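Local coordinates for protein probable glutathione reductase (Sinorhizobium meliloti, PDB 4DNA) that probably reduces glutathione disulfide to glutathione with NADPH, using one bound FAD per subunit of a homodimer, at residues F9-G14 with I137-G142. Residues are numbered along the deposited sequence; the frame is centred on the assembly and turned at random.
Sequences FVIGGG and IVIAVG. With FAD (flavin-adenine dinucleotide), chain C.
Ile11 packs against Ile137 and Ile139 on one face of a parallel strand pair, and against Val141 in the loop just beyond. Ile11 CD1 settles in the hollow between the other two isoleucines, 4.3 Å from Ile137 CG2 and 4.2 Å from Ile139 CG1. A chi1 of -49° sets CG1 beside the backbone N and CG2 anti to it, on the side of Val141 and the adenine. Ile11 CG2 meets Val141 CG2 at 3.8 Å. Ile11 CG2 lies 3.6 Å from FAD N1A. Val141 CG2 lies 3.5 Å from FAD C5A. The two methyls form a shared apolar bump under the adenine. An alanine in place of Val141 would probably open a gap beside Ile11 CG2 and leave the adenine less well supported. Val10 and Val138 pack on the other face. Val138 N hydrogen-bonds to Phe9 O, Ile11 N to Val138 O, and Ala140 N to Ile11 O, the last more bent at 132°. Past the strands, Gly12 CA makes a CA-H...O contact with Ala140 O at 3.4 Å. A side chain at Gly12 would clash with that carbonyl. Gly14, at the N-cap of helix 15-25, is equally bare where FAD O5B passes, 3.3 Å from Gly14 CA. Strand 6-11 is the middle strand of the five-stranded sheet. The glycine turn after it is consistent with the GxGxxG dinucleotide-binding motif of a Rossmann-type FAD domain.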
loop_
_atom_site.group_PDB
_atom_site.type_symbol
_atom_site.label_atom_id
_atom_site.label_comp_id
_atom_site.label_asym_id
_atom_site.label_seq_id
_atom_site.Cartn_x
_atom_site.Cartn_y
_atom_site.Cartn_z
ATOM N N PHE A 9 -26.596 -29.227 8.758
ATOM C CA PHE A 9 -25.450 -29.871 8.127
ATOM C C PHE A 9 -24.847 -28.964 7.058
ATOM O O PHE A 9 -25.573 -28.372 6.255
ATOM C CB PHE A 9 -25.812 -31.237 7.532
ATOM C CG PHE A 9 -24.618 -32.125 7.312
ATOM C CD1 PHE A 9 -23.799 -31.957 6.193
ATOM C CD2 PHE A 9 -24.296 -33.108 8.230
ATOM C CE1 PHE A 9 -22.693 -32.761 5.994
ATOM C CE2 PHE A 9 -23.193 -33.917 8.034
ATOM C CZ PHE A 9 -22.390 -33.743 6.917
ATOM N N VAL A 10 -23.520 -28.863 7.077
ATOM C CA VAL A 10 -22.747 -28.069 6.126
ATOM C C VAL A 10 -21.868 -29.015 5.309
ATOM O O VAL A 10 -20.990 -29.677 5.863
ATOM C CB VAL A 10 -21.833 -27.057 6.860
ATOM C CG1 VAL A 10 -20.897 -26.362 5.891
ATOM C CG2 VAL A 10 -22.647 -26.028 7.615
ATOM N N ILE A 11 -22.097 -29.090 4.005
ATOM C CA ILE A 11 -21.240 -29.901 3.154
ATOM C C ILE A 11 -20.141 -29.043 2.544
ATOM O O ILE A 11 -20.421 -28.164 1.727
ATOM C CB ILE A 11 -22.006 -30.585 2.009
ATOM C CG1 ILE A 11 -23.259 -31.287 2.524
ATOM C CG2 ILE A 11 -21.101 -31.588 1.314
ATOM C CD1 ILE A 11 -24.168 -31.812 1.425
ATOM N N GLY A 12 -18.897 -29.312 2.931
ATOM C CA GLY A 12 -17.738 -28.607 2.380
ATOM C C GLY A 12 -17.047 -27.749 3.418
ATOM O O GLY A 12 -17.680 -26.891 4.023
ATOM N N GLY A 13 -15.751 -27.977 3.629
ATOM C CA GLY A 13 -15.022 -27.313 4.700
ATOM C C GLY A 13 -14.093 -26.220 4.231
ATOM O O GLY A 13 -13.014 -26.023 4.789
ATOM N N GLY A 14 -14.500 -25.513 3.187
ATOM C CA GLY A 14 -13.743 -24.374 2.712
ATOM C C GLY A 14 -14.217 -23.109 3.398
ATOM O O GLY A 14 -14.886 -23.163 4.433
ATOM N N ILE A 137 -29.686 -27.389 5.365
ATOM C CA ILE A 137 -28.391 -27.831 4.832
ATOM C C ILE A 137 -27.734 -26.734 4.011
ATOM O O ILE A 137 -28.409 -26.016 3.280
ATOM C CB ILE A 137 -28.497 -29.132 4.008
ATOM C CG1 ILE A 137 -29.005 -30.275 4.899
ATOM C CG2 ILE A 137 -27.140 -29.503 3.421
ATOM C CD1 ILE A 137 -29.853 -31.315 4.193
ATOM N N VAL A 138 -26.421 -26.602 4.158
ATOM C CA VAL A 138 -25.653 -25.666 3.361
ATOM C C VAL A 138 -24.662 -26.404 2.473
ATOM O O VAL A 138 -23.869 -27.204 2.948
ATOM C CB VAL A 138 -24.921 -24.656 4.250
ATOM C CG1 VAL A 138 -23.915 -23.853 3.438
ATOM C CG2 VAL A 138 -25.932 -23.743 4.920
ATOM N N ILE A 139 -24.719 -26.134 1.182
ATOM C CA ILE A 139 -23.812 -26.757 0.239
ATOM C C ILE A 139 -22.695 -25.766 -0.135
ATOM O O ILE A 139 -22.819 -24.989 -1.086
ATOM C CB ILE A 139 -24.584 -27.260 -0.998
ATOM C CG1 ILE A 139 -25.557 -28.346 -0.584
ATOM C CG2 ILE A 139 -23.643 -27.812 -2.052
ATOM C CD1 ILE A 139 -26.578 -28.658 -1.650
ATOM N N ALA A 140 -21.614 -25.797 0.634
ATOM C CA ALA A 140 -20.479 -24.911 0.412
ATOM C C ALA A 140 -19.310 -25.719 -0.117
ATOM O O ALA A 140 -18.230 -25.777 0.476
ATOM C CB ALA A 140 -20.113 -24.193 1.693
ATOM N N VAL A 141 -19.550 -26.320 -1.268
ATOM C CA VAL A 141 -18.728 -27.386 -1.818
ATOM C C VAL A 141 -17.583 -26.883 -2.715
ATOM O O VAL A 141 -16.600 -27.596 -2.938
ATOM C CB VAL A 141 -19.673 -28.395 -2.524
ATOM C CG1 VAL A 141 -19.245 -28.731 -3.935
ATOM C CG2 VAL A 141 -19.876 -29.632 -1.669
ATOM N N GLY A 142 -17.712 -25.655 -3.217
ATOM C CA GLY A 142 -16.734 -25.088 -4.142
ATOM C C GLY A 142 -16.588 -25.862 -5.443
ATOM O O GLY A 142 -17.295 -26.845 -5.673
HETATM P PA FAD C . -13.741 -24.008 -1.214
HETATM O O1A FAD C . -13.519 -24.323 -2.683
HETATM O O2A FAD C . -12.830 -23.084 -0.436
HETATM O O5B FAD C . -13.805 -25.386 -0.393
HETATM C C5B FAD C . -14.982 -26.203 -0.329
HETATM C C4B FAD C . -14.534 -27.524 0.275
HETATM O O4B FAD C . -15.510 -28.556 0.137
HETATM C C3B FAD C . -13.277 -28.008 -0.423
HETATM O O3B FAD C . -12.239 -28.146 0.558
HETATM C C2B FAD C . -13.680 -29.319 -1.069
HETATM O O2B FAD C . -12.606 -30.261 -1.056
HETATM C C1B FAD C . -14.857 -29.776 -0.221
HETATM N N9A FAD C . -15.834 -30.628 -0.940
HETATM C C8A FAD C . -16.115 -30.539 -2.253
HETATM N N7A FAD C . -17.070 -31.421 -2.633
HETATM C C5A FAD C . -17.420 -32.091 -1.529
HETATM C C6A FAD C . -18.388 -33.164 -1.252
HETATM N N6A FAD C . -19.119 -33.645 -2.288
HETATM N N1A FAD C . -18.485 -33.615 0.027
HETATM C C2A FAD C . -17.716 -33.100 1.017
HETATM N N3A FAD C . -16.809 -32.113 0.827
HETATM C C4A FAD C . -16.616 -31.574 -0.409
HETATM N N1 FAD C . -9.782 -15.627 -3.905
HETATM C C2 FAD C . -9.469 -14.408 -3.409
HETATM O O2 FAD C . -10.361 -13.725 -2.860
HETATM N N3 FAD C . -8.221 -13.910 -3.492
HETATM C C4 FAD C . -7.201 -14.576 -4.070
HETATM O O4 FAD C . -6.051 -14.076 -4.114
HETATM C C4X FAD C . -7.473 -15.918 -4.644
HETATM N N5 FAD C . -6.506 -16.654 -5.235
HETATM C C5X FAD C . -6.798 -17.882 -5.741
HETATM C C6 FAD C . -5.800 -18.641 -6.353
HETATM C C7 FAD C . -6.092 -19.901 -6.884
HETATM C C7M FAD C . -4.977 -20.683 -7.533
HETATM C C8 FAD C . -7.479 -20.455 -6.784
HETATM C C8M FAD C . -7.850 -21.811 -7.323
HETATM C C9 FAD C . -8.474 -19.701 -6.178
HETATM C C9A FAD C . -8.189 -18.440 -5.657
HETATM N N10 FAD C . -9.208 -17.687 -5.041
HETATM C C10 FAD C . -8.870 -16.414 -4.522
HETATM C "C1'" FAD C . -10.576 -18.232 -4.964
HETATM C "C2'" FAD C . -10.929 -18.796 -3.595
HETATM O "O2'" FAD C . -9.962 -19.782 -3.220
HETATM C "C3'" FAD C . -12.344 -19.377 -3.604
HETATM O "O3'" FAD C . -13.221 -18.401 -4.179
HETATM C "C4'" FAD C . -12.853 -19.745 -2.209
HETATM O "O4'" FAD C . -12.078 -20.832 -1.690
HETATM C "C5'" FAD C . -14.317 -20.146 -2.247
HETATM O "O5'" FAD C . -14.548 -21.124 -1.236
HETATM P P FAD C . -15.861 -22.067 -1.177
HETATM O O1P FAD C . -16.629 -21.771 0.097
HETATM O O2P FAD C . -16.570 -22.043 -2.510
HETATM O O3P FAD C . -15.267 -23.546 -0.983
#